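Inorganic pyrophosphatase (Helicobacter pylori, PDB 2BQX) catalyses the magnesium-dependent hydrolysis of inorganic pyrophosphate to two phosphate ions and assembles as a homohexamer. Local coordinates at residues N93-S98 against N146-V151; I19-H24 against A52-V57. All blocks are in the same frame, centred on the assembly; numbering follows the deposited sequence.

Contact 1. Residues N93-S98 against N146-V151; sequences NMEDES and NKWVKV
Glu95 and Lys150 form a hydrogen-bonded antiparallel pair: Lys150 N donates to Glu95 O at 2.7 Å in a nearly straight bond (N-H...O angle 173°), and Glu95 N returns a bond to Lys150 O at 2.8 Å. Further along, the carboxylate of Glu97 takes over, accepting from the backbone through OE2, 3.2 Å from Trp148 N, which comes from the anti side but tilted out of the carboxylate plane. Glu97 OE1 makes a long salt bridge of 3.5 Å to Lys147 NZ. The chain turns here, Asp96 OD1 accepting from Ser98 N in an Asx turn.

With CG between its backbone N and carbonyl carbon (chi1 52°), Trp148 folds its indole back over this turn. Glu97 N lies over the centre of one ring face, and Lys150 NZ sits 3.4 Å above the opposite face, displaced toward the rim. The Glu95 carboxylate meets the ring's edge, OE2 3.3 Å from Trp148 CH2, its plane turned 77° from that of the indole. On the other side of the sheet the contact is apolar, with Met94 SD 3.8 Å from Val149 CG1.

Helix 127-139 covers this Met94 and Val151 side through Phe137, and Val149 touches Tyr140, a predicted substrate ligand. Here strand 83-96 runs between strand 149-156 and strand 99-108, where Met94 bonds through its backbone to Asp101, a predicted magnesium ligand.

Contact 2. Residues I19-H24 against A52-V57; sequences IEISKH and ANYGFV
Ile21 and Tyr54 send their side chains the same way from paired strands: CG of Tyr54 is anti to its backbone N (chi1 -175°), while CG1 of Ile21 stands beside its own N, its chain extended to CD1. The two therefore run side by side, Ile21 CB 3.7 Å from Tyr54 CB and Ile21 CD1 3.7 Å from Tyr54 CD1.

The backbone between them is a classic beta bulge between antiparallel strands 14-21 and 53-56 of the mixed, curled sheet at the core of the pyrophosphatase fold. Glu20 and Ile21 both face Tyr54, and Tyr54 O is gripped by two donors: Glu20 N at 2.7 Å, in the carbonyl plane, and Ile21 N at 3.0 Å, somewhat tilted from it. Tyr54 N donates in turn to Ile21 O. The register slips by one residue, and Ile19 pairs beyond the bulge with Gly55.

Glu20 leaves the bulge to meet Phe56 at the edge of its ring, Glu20 CD 3.5 Å from Phe56 CD2 and the carboxylate turned 73° from the ring plane; its OE2 accepts from Leu31 N on strand 27-31. Tyr54, a predicted substrate ligand, has its OH hydrogen-bonded to Lys103 NZ, and its side chain comes within about 3 Å, nearest atoms, of that of Asp69, a predicted magnesium ligand. Ile21 lies along the base of this tyrosine, whose tip is at the likely active site.

At the other end Asn53 binds the loop after strand 14-21. Its amide also spans to the 76-78 region, OD1 accepting from Phe78 N and ND2 donating to Val76 O. Lys23 N donates to Asn53 OD1 at 2.9 Å, from 48° above the carbonyl plane of the amide.

In the fold
Contact 2 lies in the core, its centre about 6 Å from that of the chain, whereas contact 1 is a surface contact about 15 Å out. Their centres are about 19 Å apart and they do not touch, yet both belong to one mixed sheet in which strands 14-21 and 83-96 are neighbours. At the buried site a bulge and an amide side chain satisfy backbone groups; at the surface a glutamate side chain holds a backbone N-H and a lysine, and an indole packs over the turn. Each has a side leading toward predicted ligands: Tyr54 belongs to contact 2 itself, while contact 1 adjoins Asp101 and Tyr140. Lys103 joins these surroundings, touching Met94 and bonding to Tyr54.

Contact 1. Residues N93-S98 against N146-V151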
loop_
_atom_site.group_PDB
_atom_site.type_symbol
_atom_site.label_atom_id
_atom_site.label_comp_id
_atom_site.label_asym_id
_atom_site.label_seq_id
_atom_site.Cartn_x
_atom_site.Cartn_y
_atom_site.Cartn_z
ATOM N N ASN A 93 -10.376 14.723 -26.363
ATOM C CA ASN A 93 -11.481 14.311 -27.222
ATOM C C ASN A 93 -11.316 12.866 -27.686
ATOM O O ASN A 93 -10.236 12.459 -28.107
ATOM C CB ASN A 93 -11.550 15.243 -28.434
ATOM C CG ASN A 93 -11.823 16.685 -28.044
ATOM O OD1 ASN A 93 -11.270 17.616 -28.631
ATOM N ND2 ASN A 93 -12.686 16.877 -27.058
ATOM N N MET A 94 -12.392 12.091 -27.611
ATOM C CA MET A 94 -12.344 10.699 -28.029
ATOM C C MET A 94 -13.700 10.225 -28.530
ATOM O O MET A 94 -14.741 10.809 -28.218
ATOM C CB MET A 94 -11.905 9.810 -26.863
ATOM C CG MET A 94 -12.817 9.896 -25.645
ATOM S SD MET A 94 -12.148 8.980 -24.236
ATOM C CE MET A 94 -10.820 10.046 -23.773
ATOM N N GLU A 95 -13.677 9.146 -29.296
ATOM C CA GLU A 95 -14.896 8.568 -29.831
ATOM C C GLU A 95 -15.029 7.145 -29.313
ATOM O O GLU A 95 -14.058 6.386 -29.341
ATOM C CB GLU A 95 -14.835 8.539 -31.360
ATOM C CG GLU A 95 -16.092 7.998 -32.018
ATOM C CD GLU A 95 -15.860 7.536 -33.441
ATOM O OE1 GLU A 95 -14.786 7.839 -34.006
ATOM O OE2 GLU A 95 -16.757 6.864 -33.995
ATOM N N ASP A 96 -16.207 6.786 -28.808
ATOM C CA ASP A 96 -16.431 5.420 -28.352
ATOM C C ASP A 96 -17.619 4.845 -29.109
ATOM O O ASP A 96 -18.128 5.475 -30.043
ATOM C CB ASP A 96 -16.653 5.333 -26.832
ATOM C CG ASP A 96 -17.869 6.100 -26.351
ATOM O OD1 ASP A 96 -18.839 6.269 -27.119
ATOM O OD2 ASP A 96 -17.854 6.518 -25.172
ATOM N N GLU A 97 -18.063 3.655 -28.721
ATOM C CA GLU A 97 -19.177 3.008 -29.411
ATOM C C GLU A 97 -20.491 3.782 -29.317
ATOM O O GLU A 97 -21.419 3.517 -30.080
ATOM C CB GLU A 97 -19.398 1.588 -28.875
ATOM C CG GLU A 97 -20.050 1.531 -27.501
ATOM C CD GLU A 97 -19.096 1.890 -26.381
ATOM O OE1 GLU A 97 -19.574 2.159 -25.261
ATOM O OE2 GLU A 97 -17.871 1.894 -26.613
ATOM N N SER A 98 -20.569 4.733 -28.392
ATOM C CA SER A 98 -21.787 5.519 -28.216
ATOM C C SER A 98 -21.734 6.878 -28.904
ATOM O O SER A 98 -22.764 7.516 -29.112
ATOM C CB SER A 98 -22.079 5.725 -26.728
ATOM O OG SER A 98 -22.389 4.497 -26.095
ATOM N N ASN A 146 -18.011 -5.417 -27.356
ATOM C CA ASN A 146 -18.929 -4.417 -27.891
ATOM C C ASN A 146 -18.606 -2.985 -27.473
ATOM O O ASN A 146 -19.436 -2.086 -27.620
ATOM C CB ASN A 146 -20.363 -4.769 -27.479
ATOM C CG ASN A 146 -20.711 -6.216 -27.773
ATOM O OD1 ASN A 146 -20.532 -6.688 -28.893
ATOM N ND2 ASN A 146 -21.209 -6.929 -26.764
ATOM N N LYS A 147 -17.404 -2.771 -26.952
ATOM C CA LYS A 147 -16.988 -1.436 -26.536
ATOM C C LYS A 147 -15.600 -1.119 -27.083
ATOM O O LYS A 147 -14.787 -2.016 -27.294
ATOM C CB LYS A 147 -16.995 -1.333 -25.008
ATOM C CG LYS A 147 -18.391 -1.378 -24.409
ATOM C CD LYS A 147 -18.349 -1.371 -22.897
ATOM C CE LYS A 147 -19.747 -1.314 -22.301
ATOM N NZ LYS A 147 -20.405 -0.010 -22.584
ATOM N N TRP A 148 -15.337 0.159 -27.324
ATOM C CA TRP A 148 -14.047 0.581 -27.857
ATOM C C TRP A 148 -13.883 2.087 -27.749
ATOM O O TRP A 148 -14.861 2.817 -27.595
ATOM C CB TRP A 148 -13.906 0.165 -29.325
ATOM C CG TRP A 148 -15.061 0.600 -30.200
ATOM C CD1 TRP A 148 -16.183 -0.121 -30.492
ATOM C CD2 TRP A 148 -15.214 1.865 -30.860
ATOM N NE1 TRP A 148 -17.027 0.615 -31.294
ATOM C CE2 TRP A 148 -16.456 1.839 -31.534
ATOM C CE3 TRP A 148 -14.424 3.019 -30.947
ATOM C CZ2 TRP A 148 -16.927 2.922 -32.281
ATOM C CZ3 TRP A 148 -14.891 4.097 -31.691
ATOM C CH2 TRP A 148 -16.134 4.038 -32.349
ATOM N N VAL A 149 -12.639 2.545 -27.834
ATOM C CA VAL A 149 -12.348 3.966 -27.745
ATOM C C VAL A 149 -11.283 4.378 -28.751
ATOM O O VAL A 149 -10.227 3.751 -28.840
ATOM C CB VAL A 149 -11.832 4.358 -26.335
ATOM C CG1 VAL A 149 -11.568 5.859 -26.282
ATOM C CG2 VAL A 149 -12.848 3.964 -25.271
ATOM N N LYS A 150 -11.575 5.424 -29.518
ATOM C CA LYS A 150 -10.623 5.962 -30.481
ATOM C C LYS A 150 -10.333 7.379 -30.020
ATOM O O LYS A 150 -11.177 8.263 -30.151
ATOM C CB LYS A 150 -11.213 6.007 -31.893
ATOM C CG LYS A 150 -11.393 4.656 -32.572
ATOM C CD LYS A 150 -11.922 4.858 -33.993
ATOM C CE LYS A 150 -12.034 3.544 -34.756
ATOM N NZ LYS A 150 -13.081 2.632 -34.202
ATOM N N VAL A 151 -9.142 7.595 -29.472
ATOM C CA VAL A 151 -8.762 8.912 -28.984
ATOM C C VAL A 151 -8.357 9.839 -30.122
ATOM O O VAL A 151 -7.581 9.456 -30.996
ATOM C CB VAL A 151 -7.586 8.808 -27.992
ATOM C CG1 VAL A 151 -7.248 10.181 -27.447
ATOM C CG2 VAL A 151 -7.942 7.855 -26.864
#

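Contact 2. Residues I19-H24 against A52-V57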
loop_
_atom_site.group_PDB
_atom_site.type_symbol
_atom_site.label_atom_id
_atom_site.label_comp_id
_atom_site.label_asym_id
_atom_site.label_seq_id
_atom_site.Cartn_x
_atom_site.Cartn_y
_atom_site.Cartn_z
ATOM N N ILE A 19 -14.990 13.335 -7.288
ATOM C CA ILE A 19 -14.133 12.209 -7.634
ATOM C C ILE A 19 -14.858 10.872 -7.556
ATOM O O ILE A 19 -15.478 10.558 -6.544
ATOM C CB ILE A 19 -12.919 12.140 -6.686
ATOM C CG1 ILE A 19 -12.173 13.476 -6.691
ATOM C CG2 ILE A 19 -12.002 11.010 -7.111
ATOM C CD1 ILE A 19 -11.634 13.880 -8.042
ATOM N N GLU A 20 -14.769 10.083 -8.618
ATOM C CA GLU A 20 -15.404 8.773 -8.646
ATOM C C GLU A 20 -14.364 7.667 -8.792
ATOM O O GLU A 20 -14.638 6.506 -8.496
ATOM C CB GLU A 20 -16.389 8.679 -9.809
ATOM C CG GLU A 20 -17.594 9.587 -9.681
ATOM C CD GLU A 20 -18.491 9.505 -10.896
ATOM O OE1 GLU A 20 -17.980 9.727 -12.011
ATOM O OE2 GLU A 20 -19.697 9.219 -10.737
ATOM N N ILE A 21 -13.176 8.032 -9.268
ATOM C CA ILE A 21 -12.100 7.069 -9.455
ATOM C C ILE A 21 -10.814 7.672 -8.914
ATOM O O ILE A 21 -10.453 8.785 -9.274
ATOM C CB ILE A 21 -11.883 6.735 -10.942
ATOM C CG1 ILE A 21 -13.212 6.327 -11.585
ATOM C CG2 ILE A 21 -10.851 5.618 -11.066
ATOM C CD1 ILE A 21 -13.117 6.075 -13.070
ATOM N N SER A 22 -10.133 6.935 -8.046
ATOM C CA SER A 22 -8.891 7.415 -7.451
ATOM C C SER A 22 -7.702 7.036 -8.327
ATOM O O SER A 22 -7.659 5.938 -8.888
ATOM C CB SER A 22 -8.728 6.820 -6.047
ATOM O OG SER A 22 -7.712 7.488 -5.327
ATOM N N LYS A 23 -6.741 7.947 -8.451
ATOM C CA LYS A 23 -5.551 7.685 -9.263
ATOM C C LYS A 23 -4.927 6.345 -8.859
ATOM O O LYS A 23 -4.882 6.011 -7.676
ATOM C CB LYS A 23 -4.520 8.810 -9.071
ATOM C CG LYS A 23 -3.298 8.677 -9.966
ATOM C CD LYS A 23 -2.256 9.745 -9.676
ATOM C CE LYS A 23 -1.101 9.646 -10.661
ATOM N NZ LYS A 23 0.013 10.565 -10.289
ATOM N N HIS A 24 -4.465 5.591 -9.857
ATOM C CA HIS A 24 -3.825 4.282 -9.680
ATOM C C HIS A 24 -4.779 3.118 -9.435
ATOM O O HIS A 24 -4.367 1.960 -9.482
ATOM C CB HIS A 24 -2.793 4.315 -8.540
ATOM C CG HIS A 24 -1.683 5.297 -8.759
ATOM N ND1 HIS A 24 -0.911 5.297 -9.899
ATOM C CD2 HIS A 24 -1.216 6.307 -7.987
ATOM C CE1 HIS A 24 -0.017 6.266 -9.824
ATOM N NE2 HIS A 24 -0.180 6.893 -8.674
ATOM N N ALA A 52 -4.994 9.092 -13.551
ATOM C CA ALA A 52 -5.320 10.313 -12.815
ATOM C C ALA A 52 -6.589 10.094 -12.035
ATOM O O ALA A 52 -7.260 9.081 -12.197
ATOM C CB ALA A 52 -5.523 11.483 -13.775
ATOM N N ASN A 53 -6.905 11.049 -11.175
ATOM C CA ASN A 53 -8.138 10.984 -10.422
ATOM C C ASN A 53 -9.174 11.312 -11.488
ATOM O O ASN A 53 -8.887 12.060 -12.425
ATOM C CB ASN A 53 -8.121 12.025 -9.307
ATOM C CG ASN A 53 -7.027 11.751 -8.285
ATOM O OD1 ASN A 53 -7.068 10.738 -7.574
ATOM N ND2 ASN A 53 -6.037 12.646 -8.211
ATOM N N TYR A 54 -10.365 10.749 -11.346
ATOM C CA TYR A 54 -11.419 10.924 -12.335
ATOM C C TYR A 54 -12.769 11.227 -11.697
ATOM O O TYR A 54 -13.136 10.611 -10.700
ATOM C CB TYR A 54 -11.506 9.632 -13.145
ATOM C CG TYR A 54 -12.471 9.648 -14.297
ATOM C CD1 TYR A 54 -13.852 9.551 -14.095
ATOM C CD2 TYR A 54 -12.000 9.744 -15.602
ATOM C CE1 TYR A 54 -14.734 9.552 -15.180
ATOM C CE2 TYR A 54 -12.863 9.744 -16.680
ATOM C CZ TYR A 54 -14.224 9.649 -16.467
ATOM O OH TYR A 54 -15.055 9.656 -17.560
ATOM N N GLY A 55 -13.516 12.161 -12.280
ATOM C CA GLY A 55 -14.814 12.489 -11.723
ATOM C C GLY A 55 -15.701 13.272 -12.672
ATOM O O GLY A 55 -15.504 13.246 -13.886
ATOM N N PHE A 56 -16.682 13.974 -12.122
ATOM C CA PHE A 56 -17.586 14.761 -12.953
ATOM C C PHE A 56 -17.862 16.117 -12.321
ATOM O O PHE A 56 -17.631 16.318 -11.126
ATOM C CB PHE A 56 -18.906 14.004 -13.155
ATOM C CG PHE A 56 -19.745 13.899 -11.909
ATOM C CD1 PHE A 56 -20.587 14.945 -11.528
ATOM C CD2 PHE A 56 -19.668 12.767 -11.098
ATOM C CE1 PHE A 56 -21.335 14.866 -10.361
ATOM C CE2 PHE A 56 -20.412 12.680 -9.928
ATOM C CZ PHE A 56 -21.249 13.732 -9.556
ATOM N N VAL A 57 -18.360 17.046 -13.130
ATOM C CA VAL A 57 -18.690 18.379 -12.645
ATOM C C VAL A 57 -20.194 18.431 -12.436
ATOM O O VAL A 57 -20.964 18.274 -13.382
ATOM C CB VAL A 57 -18.302 19.468 -13.660
ATOM C CG1 VAL A 57 -18.526 20.836 -13.043
ATOM C CG2 VAL A 57 -16.856 19.296 -14.093
#